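Local coordinates for actin-related protein 8 (Homo sapiens, PDB 4FO0) that binds ATP with low basal ATPase activity, does not polymerise, and is a proposed core component of the INO80 chromatin-remodelling complex, at residues Tyr198-Leu203 with Gly226-Val231; Phe296-Cys301 with Leu344-Arg349. One frame throughout, in Å; residues are numbered along the deposited sequence.

Two loops of an actin-fold chain, closed one after the other, illustrate how distant pieces of a large fold are tied by quite different means. Contact 1 comes first: the chain leaves strand 200-205, runs through helix 211-225 and returns along strand 229-234, so the two parallel strands close a beta-alpha-beta unit within a mixed sheet. Contact 2 opens only after that loop has closed. It brings the turn between helices 280-293 and 306-319 against strand 343-350, the middle strand of a small antiparallel sheet. The two loops neither nest nor cross, and their centres lie about 48 Å apart, on opposite sides of the centre of the chain.

Contact 1: residues Tyr198-Leu203 with Gly226-Val231; sequences YYRCIL and GFSGIV
Cys201 lays its CB over one face of the Phe227 ring, 3.9 Å from the ring centroid and offset toward the rim at CD1. Its sulfur, swung anti to the backbone N (chi1 173°), adds an oblique sulfur-aromatic contact to the same ring. Tyr199 brings CB to CD1 and CE1 of that ring, while its own ring leads away to Phe16 and its hydroxyl bonds to Arg31. Beyond the aromatic group the strands run parallel, as in the classic beta-alpha-beta crossover, here made by helix 211-225, whose Ile221 also packs on Cys201, Phe227 and Ile230. Ile202 and Val231 lie side by side on one face of the sheet, CD1 of Ile202 4.2 Å from CB of Val231; on the other face, Ile230 reaches CB of Leu203 with its CD1. Just before the strands begin, Tyr199 O takes two donors from Ser228: the backbone N at 3.1 Å, almost straight on, and OG at 3.2 Å, from above the carbonyl plane. Val231 N bonds to Cys201 O at 2.7 Å, and Leu203 N to Val231 O. Backbone bonds thus set the strand pairing, while largely apolar side chains fill in around it; the double grip on Tyr199 O ties down the entry to the pair.

Contact 2: residues Phe296-Cys301 with Leu344-Arg349; sequences FPYREC and LLYQFR
Pro297 presses its ring against Tyr346 and Phe348, two side chains on the same face of the middle strand of a three-stranded antiparallel sheet in this actin-fold protein. The proline sits in the loop joining helices 280-293 and 306-319, just before Tyr298, the centre of an inverse gamma turn. Its CB meets CD1 of Tyr346 at 3.6 Å. Its CG reaches CB of Phe348, and its CD lies 3.7 Å from Phe348 CD1. The side chains of Pro297 and Phe348 cross at about a right angle. Tyr346 holds CG anti to its carbonyl carbon (chi1 -77°), and the ring carried there sets its CD1 beside the proline CB. The Tyr346 ring also lies nearly parallel to that of Phe334 on the neighbouring strand, and its hydroxyl end approaches CD1 of Tyr298. Tyr298 turns its own hydroxyl to Asp308 of helix 306-319. An alanine in place of Tyr346 would probably open a gap beside Pro297 and leave this flank of the loop less firmly packed against the sheet. Phe348 also touches Met291 and Phe319, one from each helix. Phe296, its CG anti to the backbone N (chi1 -173°), belongs to an offset edge-to-face pair in which its edge is toward the face of Phe348, planes at 68°, and its CD1 is 3.9 Å from Phe348 CE1.

Contact 1: residues Tyr198-Leu203 with Gly226-Val231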
loop_
_atom_site.group_PDB
_atom_site.type_symbol
_atom_site.label_atom_id
_atom_site.label_comp_id
_atom_site.label_asym_id
_atom_site.label_seq_id
_atom_site.Cartn_x
_atom_site.Cartn_y
_atom_site.Cartn_z
ATOM N N TYR A 198 -25.928 -4.881 15.796
ATOM C CA TYR A 198 -26.586 -5.712 14.790
ATOM C C TYR A 198 -25.627 -6.113 13.683
ATOM O O TYR A 198 -26.015 -6.809 12.746
ATOM C CB TYR A 198 -27.775 -4.984 14.161
ATOM C CG TYR A 198 -28.719 -4.350 15.156
ATOM C CD1 TYR A 198 -29.174 -5.055 16.265
ATOM C CD2 TYR A 198 -29.150 -3.037 14.991
ATOM C CE1 TYR A 198 -30.046 -4.469 17.182
ATOM C CE2 TYR A 198 -30.019 -2.444 15.900
ATOM C CZ TYR A 198 -30.465 -3.163 16.992
ATOM O OH TYR A 198 -31.321 -2.573 17.898
ATOM N N TYR A 199 -24.376 -5.674 13.777
ATOM C CA TYR A 199 -23.392 -5.987 12.744
ATOM C C TYR A 199 -22.297 -6.928 13.206
ATOM O O TYR A 199 -21.991 -7.031 14.394
ATOM C CB TYR A 199 -22.748 -4.719 12.202
ATOM C CG TYR A 199 -23.671 -3.902 11.354
ATOM C CD1 TYR A 199 -23.609 -3.964 9.967
ATOM C CD2 TYR A 199 -24.616 -3.073 11.936
ATOM C CE1 TYR A 199 -24.462 -3.203 9.180
ATOM C CE2 TYR A 199 -25.470 -2.321 11.164
ATOM C CZ TYR A 199 -25.402 -2.380 9.787
ATOM O OH TYR A 199 -26.274 -1.610 9.023
ATOM N N ARG A 200 -21.714 -7.608 12.232
ATOM C CA ARG A 200 -20.509 -8.376 12.424
ATOM C C ARG A 200 -19.422 -7.800 11.534
ATOM O O ARG A 200 -19.694 -7.035 10.601
ATOM C CB ARG A 200 -20.739 -9.841 12.078
ATOM C CG ARG A 200 -21.397 -10.606 13.196
ATOM C CD ARG A 200 -21.741 -12.006 12.745
ATOM N NE ARG A 200 -22.604 -11.966 11.572
ATOM C CZ ARG A 200 -23.012 -13.041 10.914
ATOM N NH1 ARG A 200 -22.637 -14.244 11.327
ATOM N NH2 ARG A 200 -23.792 -12.911 9.850
ATOM N N CYS A 201 -18.190 -8.196 11.818
ATOM C CA CYS A 201 -17.030 -7.621 11.167
ATOM C C CYS A 201 -16.058 -8.655 10.599
ATOM O O CYS A 201 -15.699 -9.630 11.254
ATOM C CB CYS A 201 -16.289 -6.743 12.171
ATOM S SG CYS A 201 -14.727 -6.124 11.552
ATOM N N ILE A 202 -15.621 -8.431 9.372
ATOM C CA ILE A 202 -14.488 -9.170 8.857
ATOM C C ILE A 202 -13.267 -8.259 8.830
ATOM O O ILE A 202 -13.241 -7.263 8.103
ATOM C CB ILE A 202 -14.756 -9.660 7.453
ATOM C CG1 ILE A 202 -16.046 -10.503 7.434
ATOM C CG2 ILE A 202 -13.522 -10.387 6.932
ATOM C CD1 ILE A 202 -15.849 -11.947 7.038
ATOM N N LEU A 203 -12.268 -8.603 9.635
ATOM C CA LEU A 203 -11.030 -7.845 9.710
ATOM C C LEU A 203 -9.882 -8.523 8.959
ATOM O O LEU A 203 -9.451 -9.625 9.313
ATOM C CB LEU A 203 -10.616 -7.636 11.168
ATOM C CG LEU A 203 -9.293 -6.880 11.401
ATOM C CD1 LEU A 203 -9.324 -5.488 10.774
ATOM C CD2 LEU A 203 -8.966 -6.760 12.876
ATOM N N GLY A 226 -18.414 -2.182 19.480
ATOM C CA GLY A 226 -19.712 -2.782 19.710
ATOM C C GLY A 226 -20.253 -3.748 18.678
ATOM O O GLY A 226 -21.448 -4.049 18.683
ATOM N N PHE A 227 -19.390 -4.229 17.790
ATOM C CA PHE A 227 -19.759 -5.311 16.896
ATOM C C PHE A 227 -20.070 -6.531 17.734
ATOM O O PHE A 227 -19.506 -6.697 18.807
ATOM C CB PHE A 227 -18.604 -5.647 15.981
ATOM C CG PHE A 227 -18.417 -4.678 14.874
ATOM C CD1 PHE A 227 -19.002 -4.907 13.636
ATOM C CD2 PHE A 227 -17.650 -3.541 15.058
ATOM C CE1 PHE A 227 -18.831 -4.016 12.595
ATOM C CE2 PHE A 227 -17.475 -2.642 14.027
ATOM C CZ PHE A 227 -18.071 -2.884 12.787
ATOM N N SER A 228 -20.940 -7.401 17.241
ATOM C CA SER A 228 -21.357 -8.544 18.034
ATOM C C SER A 228 -20.456 -9.729 17.770
ATOM O O SER A 228 -20.292 -10.611 18.623
ATOM C CB SER A 228 -22.810 -8.914 17.742
ATOM O OG SER A 228 -22.937 -9.356 16.414
ATOM N N GLY A 229 -19.863 -9.747 16.585
ATOM C CA GLY A 229 -18.924 -10.800 16.249
ATOM C C GLY A 229 -17.931 -10.345 15.207
ATOM O O GLY A 229 -18.121 -9.318 14.571
ATOM N N ILE A 230 -16.881 -11.132 15.020
ATOM C CA ILE A 230 -15.806 -10.776 14.122
ATOM C C ILE A 230 -15.181 -12.027 13.547
ATOM O O ILE A 230 -15.198 -13.091 14.168
ATOM C CB ILE A 230 -14.686 -10.009 14.874
ATOM C CG1 ILE A 230 -13.589 -9.546 13.912
ATOM C CG2 ILE A 230 -14.058 -10.888 15.944
ATOM C CD1 ILE A 230 -12.535 -8.660 14.587
ATOM N N VAL A 231 -14.625 -11.883 12.353
ATOM C CA VAL A 231 -13.759 -12.899 11.783
ATOM C C VAL A 231 -12.476 -12.229 11.324
ATOM O O VAL A 231 -12.495 -11.247 10.575
ATOM C CB VAL A 231 -14.389 -13.583 10.570
ATOM C CG1 VAL A 231 -13.356 -14.461 9.896
ATOM C CG2 VAL A 231 -15.615 -14.390 10.982
#

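Contact 2: residues Phe296-Cys301 with Leu344-Arg349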
loop_
_atom_site.group_PDB
_atom_site.type_symbol
_atom_site.label_atom_id
_atom_site.label_comp_id
_atom_site.label_asym_id
_atom_site.label_seq_id
_atom_site.Cartn_x
_atom_site.Cartn_y
_atom_site.Cartn_z
ATOM N N PHE A 296 13.567 19.560 -12.124
ATOM C CA PHE A 296 12.164 19.646 -11.723
ATOM C C PHE A 296 11.744 21.079 -11.408
ATOM O O PHE A 296 12.265 21.696 -10.471
ATOM C CB PHE A 296 11.969 18.771 -10.489
ATOM C CG PHE A 296 10.556 18.629 -10.064
ATOM C CD1 PHE A 296 9.598 18.137 -10.947
ATOM C CD2 PHE A 296 10.179 18.961 -8.765
ATOM C CE1 PHE A 296 8.273 17.989 -10.540
ATOM C CE2 PHE A 296 8.870 18.815 -8.352
ATOM C CZ PHE A 296 7.911 18.323 -9.239
ATOM N N PRO A 297 10.777 21.606 -12.171
ATOM C CA PRO A 297 10.539 23.051 -12.165
ATOM C C PRO A 297 9.873 23.551 -10.884
ATOM O O PRO A 297 9.945 24.738 -10.597
ATOM C CB PRO A 297 9.628 23.267 -13.380
ATOM C CG PRO A 297 9.285 21.885 -13.905
ATOM C CD PRO A 297 9.725 20.887 -12.900
ATOM N N TYR A 298 9.231 22.669 -10.126
ATOM C CA TYR A 298 8.651 23.073 -8.849
ATOM C C TYR A 298 9.735 23.041 -7.760
ATOM O O TYR A 298 9.902 22.058 -7.044
ATOM C CB TYR A 298 7.458 22.181 -8.494
ATOM C CG TYR A 298 6.820 22.473 -7.155
ATOM C CD1 TYR A 298 6.853 23.750 -6.603
ATOM C CD2 TYR A 298 6.200 21.462 -6.428
ATOM C CE1 TYR A 298 6.277 24.009 -5.368
ATOM C CE2 TYR A 298 5.620 21.716 -5.200
ATOM C CZ TYR A 298 5.658 22.988 -4.675
ATOM O OH TYR A 298 5.076 23.238 -3.454
ATOM N N ARG A 299 10.413 24.128 -7.558
ATOM C CA ARG A 299 11.608 24.084 -6.802
ATOM C C ARG A 299 11.410 24.197 -5.331
ATOM O O ARG A 299 12.303 23.957 -4.595
ATOM C CB ARG A 299 12.527 25.181 -7.247
ATOM C CG ARG A 299 13.226 24.910 -8.543
ATOM C CD ARG A 299 13.012 26.049 -9.496
ATOM N NE ARG A 299 13.205 25.651 -10.880
ATOM C CZ ARG A 299 12.663 26.281 -11.916
ATOM N NH1 ARG A 299 11.874 27.320 -11.722
ATOM N NH2 ARG A 299 12.882 25.851 -13.149
ATOM N N GLU A 300 10.245 24.562 -4.875
ATOM C CA GLU A 300 10.051 24.687 -3.456
ATOM C C GLU A 300 9.295 23.554 -2.851
ATOM O O GLU A 300 8.780 23.672 -1.794
ATOM C CB GLU A 300 9.339 25.972 -3.148
ATOM C CG GLU A 300 8.464 26.425 -4.273
ATOM C CD GLU A 300 9.148 27.436 -5.131
ATOM O OE1 GLU A 300 9.108 27.293 -6.373
ATOM O OE2 GLU A 300 9.726 28.349 -4.526
ATOM N N CYS A 301 9.265 22.448 -3.547
ATOM C CA CYS A 301 8.810 21.185 -3.046
ATOM C C CYS A 301 9.584 20.701 -1.854
ATOM O O CYS A 301 10.748 20.888 -1.756
ATOM C CB CYS A 301 8.915 20.191 -4.171
ATOM S SG CYS A 301 7.950 18.714 -4.070
ATOM N N LEU A 344 -1.746 26.208 -11.162
ATOM C CA LEU A 344 -0.528 26.277 -11.973
ATOM C C LEU A 344 -0.383 25.129 -12.958
ATOM O O LEU A 344 -0.739 23.981 -12.671
ATOM C CB LEU A 344 0.690 26.297 -11.069
ATOM C CG LEU A 344 0.809 27.531 -10.190
ATOM C CD1 LEU A 344 1.859 27.286 -9.125
ATOM C CD2 LEU A 344 1.195 28.729 -11.038
ATOM N N LEU A 345 0.152 25.449 -14.127
ATOM C CA LEU A 345 0.459 24.438 -15.130
ATOM C C LEU A 345 1.932 24.511 -15.516
ATOM O O LEU A 345 2.415 25.564 -15.919
ATOM C CB LEU A 345 -0.389 24.640 -16.371
ATOM C CG LEU A 345 -0.043 23.652 -17.471
ATOM C CD1 LEU A 345 -0.585 22.290 -17.092
ATOM C CD2 LEU A 345 -0.607 24.122 -18.788
ATOM N N TYR A 346 2.624 23.379 -15.385
ATOM C CA TYR A 346 4.055 23.266 -15.653
ATOM C C TYR A 346 4.365 22.418 -16.890
ATOM O O TYR A 346 3.857 21.300 -17.040
ATOM C CB TYR A 346 4.750 22.600 -14.470
ATOM C CG TYR A 346 4.983 23.486 -13.273
ATOM C CD1 TYR A 346 6.183 24.177 -13.129
ATOM C CD2 TYR A 346 4.033 23.595 -12.264
ATOM C CE1 TYR A 346 6.423 24.973 -12.029
ATOM C CE2 TYR A 346 4.261 24.405 -11.151
ATOM C CZ TYR A 346 5.457 25.090 -11.045
ATOM O OH TYR A 346 5.708 25.892 -9.954
ATOM N N GLN A 347 5.210 22.950 -17.769
ATOM C CA GLN A 347 5.844 22.140 -18.810
ATOM C C GLN A 347 7.119 21.523 -18.260
ATOM O O GLN A 347 7.897 22.185 -17.564
ATOM C CB GLN A 347 6.240 22.991 -20.019
ATOM C CG GLN A 347 5.136 23.826 -20.605
ATOM C CD GLN A 347 3.939 22.994 -20.991
ATOM O OE1 GLN A 347 4.059 21.996 -21.706
ATOM N NE2 GLN A 347 2.769 23.394 -20.512
ATOM N N PHE A 348 7.357 20.258 -18.559
ATOM C CA PHE A 348 8.743 19.818 -18.479
ATOM C C PHE A 348 9.079 18.528 -19.168
ATOM O O PHE A 348 8.201 17.767 -19.586
ATOM C CB PHE A 348 9.302 19.872 -17.063
ATOM C CG PHE A 348 9.102 18.631 -16.282
ATOM C CD1 PHE A 348 10.097 18.194 -15.406
ATOM C CD2 PHE A 348 7.917 17.923 -16.375
ATOM C CE1 PHE A 348 9.922 17.055 -14.654
ATOM C CE2 PHE A 348 7.731 16.771 -15.630
ATOM C CZ PHE A 348 8.733 16.339 -14.767
ATOM N N ARG A 349 10.379 18.320 -19.318
ATOM C CA ARG A 349 10.877 17.237 -20.150
ATOM C C ARG A 349 11.438 16.104 -19.298
ATOM O O ARG A 349 12.249 16.339 -18.408
ATOM C CB ARG A 349 11.937 17.789 -21.077
ATOM C CG ARG A 349 12.021 17.089 -22.388
ATOM C CD ARG A 349 12.905 17.890 -23.310
ATOM N NE ARG A 349 12.104 18.682 -24.231
ATOM C CZ ARG A 349 12.613 19.587 -25.055
ATOM N NH1 ARG A 349 13.920 19.818 -25.048
ATOM N NH2 ARG A 349 11.820 20.265 -25.875
#